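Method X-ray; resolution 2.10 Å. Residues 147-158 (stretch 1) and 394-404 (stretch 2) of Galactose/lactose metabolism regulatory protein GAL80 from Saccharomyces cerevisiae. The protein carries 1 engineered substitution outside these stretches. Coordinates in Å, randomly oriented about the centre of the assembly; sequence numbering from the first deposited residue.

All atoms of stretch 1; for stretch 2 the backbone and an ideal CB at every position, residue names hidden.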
# COMPACT_ATOMS: atom_id res chain seq x y z
N VAL B 147 33.76 -1.50 -23.15
CA VAL B 147 34.17 -1.41 -21.75
C VAL B 147 33.17 -2.06 -20.83
O VAL B 147 31.97 -2.13 -21.13
CB VAL B 147 34.36 0.06 -21.30
CG1 VAL B 147 35.55 0.69 -22.03
CG2 VAL B 147 33.09 0.86 -21.56
N GLN B 148 33.65 -2.57 -19.70
CA GLN B 148 32.75 -3.05 -18.66
C GLN B 148 32.18 -1.85 -17.94
O GLN B 148 32.91 -0.91 -17.61
CB GLN B 148 33.48 -3.94 -17.66
CG GLN B 148 32.63 -4.32 -16.47
CD GLN B 148 31.52 -5.28 -16.83
OE1 GLN B 148 30.33 -4.95 -16.74
NE2 GLN B 148 31.90 -6.48 -17.25
N THR B 149 30.87 -1.87 -17.71
CA THR B 149 30.20 -0.73 -17.09
C THR B 149 29.73 -1.05 -15.67
O THR B 149 29.42 -2.19 -15.34
CB THR B 149 29.00 -0.24 -17.93
OG1 THR B 149 27.92 -1.18 -17.82
CG2 THR B 149 29.38 -0.07 -19.40
N ILE B 150 29.69 -0.01 -14.85
CA ILE B 150 29.15 -0.11 -13.50
C ILE B 150 28.15 1.01 -13.28
O ILE B 150 28.39 2.15 -13.69
CB ILE B 150 30.27 -0.01 -12.44
CG1 ILE B 150 31.42 -0.98 -12.75
CG2 ILE B 150 29.73 -0.26 -11.03
CD1 ILE B 150 32.74 -0.31 -13.18
N ILE B 151 27.01 0.70 -12.66
CA ILE B 151 26.08 1.73 -12.22
C ILE B 151 26.09 1.77 -10.70
O ILE B 151 26.14 0.73 -10.05
CB ILE B 151 24.63 1.48 -12.73
CG1 ILE B 151 23.72 2.68 -12.44
CG2 ILE B 151 24.03 0.22 -12.11
CD1 ILE B 151 23.98 3.89 -13.37
N SER B 152 26.02 2.97 -10.12
CA SER B 152 26.00 3.11 -8.68
C SER B 152 24.64 2.79 -8.05
O SER B 152 23.97 3.67 -7.50
CB SER B 152 26.43 4.52 -8.27
OG SER B 152 26.71 4.57 -6.89
N LEU B 153 24.23 1.53 -8.14
CA LEU B 153 23.07 1.05 -7.38
C LEU B 153 23.62 0.40 -6.10
O LEU B 153 23.43 -0.79 -5.85
CB LEU B 153 22.24 0.07 -8.20
CG LEU B 153 21.45 0.69 -9.38
CD1 LEU B 153 20.78 -0.38 -10.24
CD2 LEU B 153 20.39 1.67 -8.89
N GLN B 154 24.31 1.21 -5.29
CA GLN B 154 25.10 0.71 -4.18
C GLN B 154 24.26 0.08 -3.08
O GLN B 154 24.81 -0.48 -2.12
CB GLN B 154 25.98 1.82 -3.60
CG GLN B 154 25.25 2.75 -2.66
CD GLN B 154 24.31 3.69 -3.39
OE1 GLN B 154 24.61 4.14 -4.49
NE2 GLN B 154 23.17 3.98 -2.77
N GLY B 155 22.94 0.17 -3.22
CA GLY B 155 22.03 -0.47 -2.29
C GLY B 155 22.18 -1.98 -2.36
O GLY B 155 21.98 -2.70 -1.37
N ARG B 156 22.52 -2.47 -3.54
CA ARG B 156 22.74 -3.89 -3.73
C ARG B 156 23.93 -4.39 -2.91
O ARG B 156 24.13 -5.60 -2.78
CB ARG B 156 22.97 -4.20 -5.22
CG ARG B 156 21.78 -3.91 -6.12
CD ARG B 156 22.08 -4.30 -7.58
NE ARG B 156 20.83 -4.43 -8.33
CZ ARG B 156 20.64 -5.30 -9.32
NH1 ARG B 156 21.61 -6.12 -9.67
NH2 ARG B 156 19.46 -5.36 -9.93
N LYS B 157 24.72 -3.46 -2.37
CA LYS B 157 25.93 -3.79 -1.60
C LYS B 157 25.76 -3.54 -0.11
O LYS B 157 26.70 -3.71 0.66
CB LYS B 157 27.13 -2.97 -2.09
CG LYS B 157 27.69 -3.40 -3.44
CD LYS B 157 28.05 -4.88 -3.47
CE LYS B 157 28.26 -5.33 -4.92
NZ LYS B 157 28.32 -6.81 -5.09
N SER B 158 24.58 -3.12 0.30
CA SER B 158 24.30 -2.95 1.72
C SER B 158 24.37 -4.30 2.44
O SER B 158 23.94 -5.31 1.90
CB SER B 158 22.92 -2.33 1.94
OG SER B 158 22.46 -2.59 3.26
N UNK B 394 25.51 -8.06 -17.08
CA UNK B 394 24.68 -7.55 -15.99
C UNK B 394 24.82 -8.41 -14.75
O UNK B 394 25.09 -9.61 -14.85
CB UNK B 394 23.21 -7.48 -16.42
N UNK B 395 24.62 -7.81 -13.59
CA UNK B 395 24.67 -8.57 -12.36
C UNK B 395 23.41 -9.42 -12.26
O UNK B 395 23.46 -10.56 -11.83
CB UNK B 395 24.81 -7.65 -11.15
N UNK B 396 22.29 -8.85 -12.70
CA UNK B 396 21.02 -9.52 -12.56
C UNK B 396 20.72 -9.74 -11.09
O UNK B 396 20.81 -8.82 -10.29
CB UNK B 396 21.02 -10.85 -13.32
N UNK B 397 20.35 -10.97 -10.75
CA UNK B 397 20.08 -11.32 -9.37
C UNK B 397 21.26 -12.01 -8.69
O UNK B 397 21.12 -12.56 -7.60
CB UNK B 397 18.85 -12.22 -9.30
N UNK B 398 22.42 -12.00 -9.35
CA UNK B 398 23.60 -12.64 -8.79
C UNK B 398 24.12 -11.92 -7.56
O UNK B 398 24.13 -10.70 -7.52
CB UNK B 398 24.70 -12.72 -9.85
N UNK B 399 24.57 -12.69 -6.57
CA UNK B 399 25.27 -12.13 -5.42
C UNK B 399 26.58 -11.51 -5.90
O UNK B 399 27.03 -10.49 -5.38
CB UNK B 399 25.53 -13.20 -4.36
N UNK B 400 27.16 -12.15 -6.91
CA UNK B 400 28.47 -11.82 -7.47
C UNK B 400 28.49 -10.56 -8.31
O UNK B 400 27.48 -10.16 -8.88
CB UNK B 400 28.97 -12.99 -8.32
N UNK B 401 29.68 -9.98 -8.41
CA UNK B 401 29.91 -8.87 -9.31
C UNK B 401 29.34 -7.59 -8.77
O UNK B 401 29.46 -7.28 -7.58
CB UNK B 401 29.31 -9.17 -10.69
N UNK B 402 28.69 -6.85 -9.64
CA UNK B 402 28.20 -5.52 -9.33
C UNK B 402 27.28 -5.15 -10.48
O UNK B 402 27.44 -5.67 -11.59
CB UNK B 402 29.33 -4.51 -9.15
N UNK B 403 26.33 -4.24 -10.23
CA UNK B 403 25.35 -3.87 -11.25
C UNK B 403 26.01 -3.03 -12.33
O UNK B 403 26.92 -2.25 -12.05
CB UNK B 403 24.18 -3.11 -10.63
N UNK B 404 25.53 -3.18 -13.55
CA UNK B 404 26.12 -2.53 -14.70
C UNK B 404 25.11 -1.58 -15.32
O UNK B 404 23.98 -1.45 -14.85
CB UNK B 404 26.60 -3.56 -15.72

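Position 394 points its CA-to-CB bond away from stretch 1, and nothing of that stretch lies within 5.5 Å of the ideal CB. Many side chains would suit. It is M394, and it makes no contact.

Position 395 points toward stretch 1. Its ideal CB lies 3.8 Å from R156 NH1, and K157 NZ is also on this side. Two donors favour a side chain with an acceptor: Asp, Glu, Asn or Gln. It is Q395, extended with chi1 and chi2 both t. R156 NH1 donates to Q395 OE1 at 2.8 Å, and OE1 lies at the edge of the guanidinium, near its plane. The other end of the amide serves as donor: Q395 NE2 donates to the backbone O of 400 at 3.1 Å and to a water at 3.0 Å. That water also accepts from K157 NZ at 2.9 Å and donates to R156 O at 3.1 Å, so it ties the two stretches together.

Position 396 has phi 61° and psi -130°, in a type II' turn from 395 to 398. Positive phi favours glycine. It is G396. Its contribution is backbone: R156 NH1 gives a weak hydrogen bond to G396 O at 2.9 Å.

Position 397 points away, so its CB leaves the choice wide. It is F397; its ring stays beyond contact distance. Position 398 points sideways with open space around it in stretch 1, and a polar residue would be at ease. It is D398, whose N closes the turn on Q395 O at 3.1 Å.

Positions 399 and 400 both point away, and stretch 1 sets no demand on either. They are F399 and E400. F399 O accepts a weak hydrogen bond from the same water at 3.4 Å. The E400 side chain is poorly ordered.

Position 401 has phi 77° and psi -136°, again favouring glycine. It is G401. K157 NZ donates to G401 O at 2.8 Å, so the lysine charge is met by a backbone carbonyl.

Position 402 points sideways. Its ideal CB is 4.4 Å from K157 CE and 4.7 Å from I150 CG2. A large apolar or aromatic side chain could reach along the strand. It is F402, with chi1 p. F402 CE2 packs 3.3 Å from I150 CG1, and F402 CZ lies 4.0 Å from Q148 CG, which sits at the ring edge.

Position 403 points toward stretch 1. Its ideal CB is 3.6 Å from I151 CG2 and 3.9 Å from R156 CD. A compact apolar residue suits: Val, Ala or Pro, the last allowed by phi -72°. It is P403. P403 CB meets I151 CG2 at 3.6 Å, and P403 CG meets L153 CB at 4.0 Å. I151 N donates to P403 O at 3.0 Å, nearly straight at 164°.

Position 404 points away overall, though its ideal CB touches T149 O at 3.2 Å. Stretch 1 leaves the choice fairly open. It is T404. T404 CB lies 3.3 Å from T149 O, and the side chain caps a backbone N just past the stretch.

Stretch 2 (394-404) MQGFDFEGFPT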
# COMPACT_ATOMS: atom_id res chain seq x y z
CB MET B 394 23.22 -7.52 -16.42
CG MET B 394 22.64 -8.89 -16.77
SD MET B 394 20.99 -8.77 -17.51
CE MET B 394 20.08 -8.13 -16.10
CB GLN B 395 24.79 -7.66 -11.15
CG GLN B 395 24.91 -8.43 -9.85
CD GLN B 395 24.90 -7.54 -8.64
OE1 GLN B 395 24.20 -6.53 -8.61
NE2 GLN B 395 25.67 -7.92 -7.62
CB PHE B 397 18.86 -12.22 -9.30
CG PHE B 397 17.65 -11.63 -9.96
CD1 PHE B 397 17.34 -10.30 -9.79
CD2 PHE B 397 16.83 -12.42 -10.74
CE1 PHE B 397 16.23 -9.75 -10.39
CE2 PHE B 397 15.71 -11.88 -11.35
CZ PHE B 397 15.41 -10.55 -11.18
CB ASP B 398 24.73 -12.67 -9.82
CG ASP B 398 24.53 -13.72 -10.88
OD1 ASP B 398 23.74 -14.66 -10.64
OD2 ASP B 398 25.15 -13.59 -11.96
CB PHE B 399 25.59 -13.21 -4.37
CG PHE B 399 24.42 -13.59 -3.50
CD1 PHE B 399 23.72 -14.77 -3.73
CD2 PHE B 399 24.04 -12.79 -2.44
CE1 PHE B 399 22.66 -15.14 -2.94
CE2 PHE B 399 22.96 -13.15 -1.64
CZ PHE B 399 22.27 -14.32 -1.89
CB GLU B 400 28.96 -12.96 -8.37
CG GLU B 400 29.59 -14.10 -7.63
CD GLU B 400 28.91 -14.37 -6.31
OE1 GLU B 400 29.60 -14.30 -5.27
OE2 GLU B 400 27.68 -14.62 -6.32
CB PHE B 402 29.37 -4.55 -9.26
CG PHE B 402 30.33 -4.69 -10.41
CD1 PHE B 402 31.51 -5.40 -10.26
CD2 PHE B 402 30.04 -4.12 -11.65
CE1 PHE B 402 32.39 -5.53 -11.32
CE2 PHE B 402 30.92 -4.25 -12.70
CZ PHE B 402 32.10 -4.95 -12.54
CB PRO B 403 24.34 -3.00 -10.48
CG PRO B 403 24.92 -2.77 -9.13
CD PRO B 403 26.27 -3.35 -9.06
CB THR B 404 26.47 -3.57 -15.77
OG1 THR B 404 25.25 -4.07 -16.35
CG2 THR B 404 27.22 -4.72 -15.15
O HOH W 1 25.52 -7.57 -4.69
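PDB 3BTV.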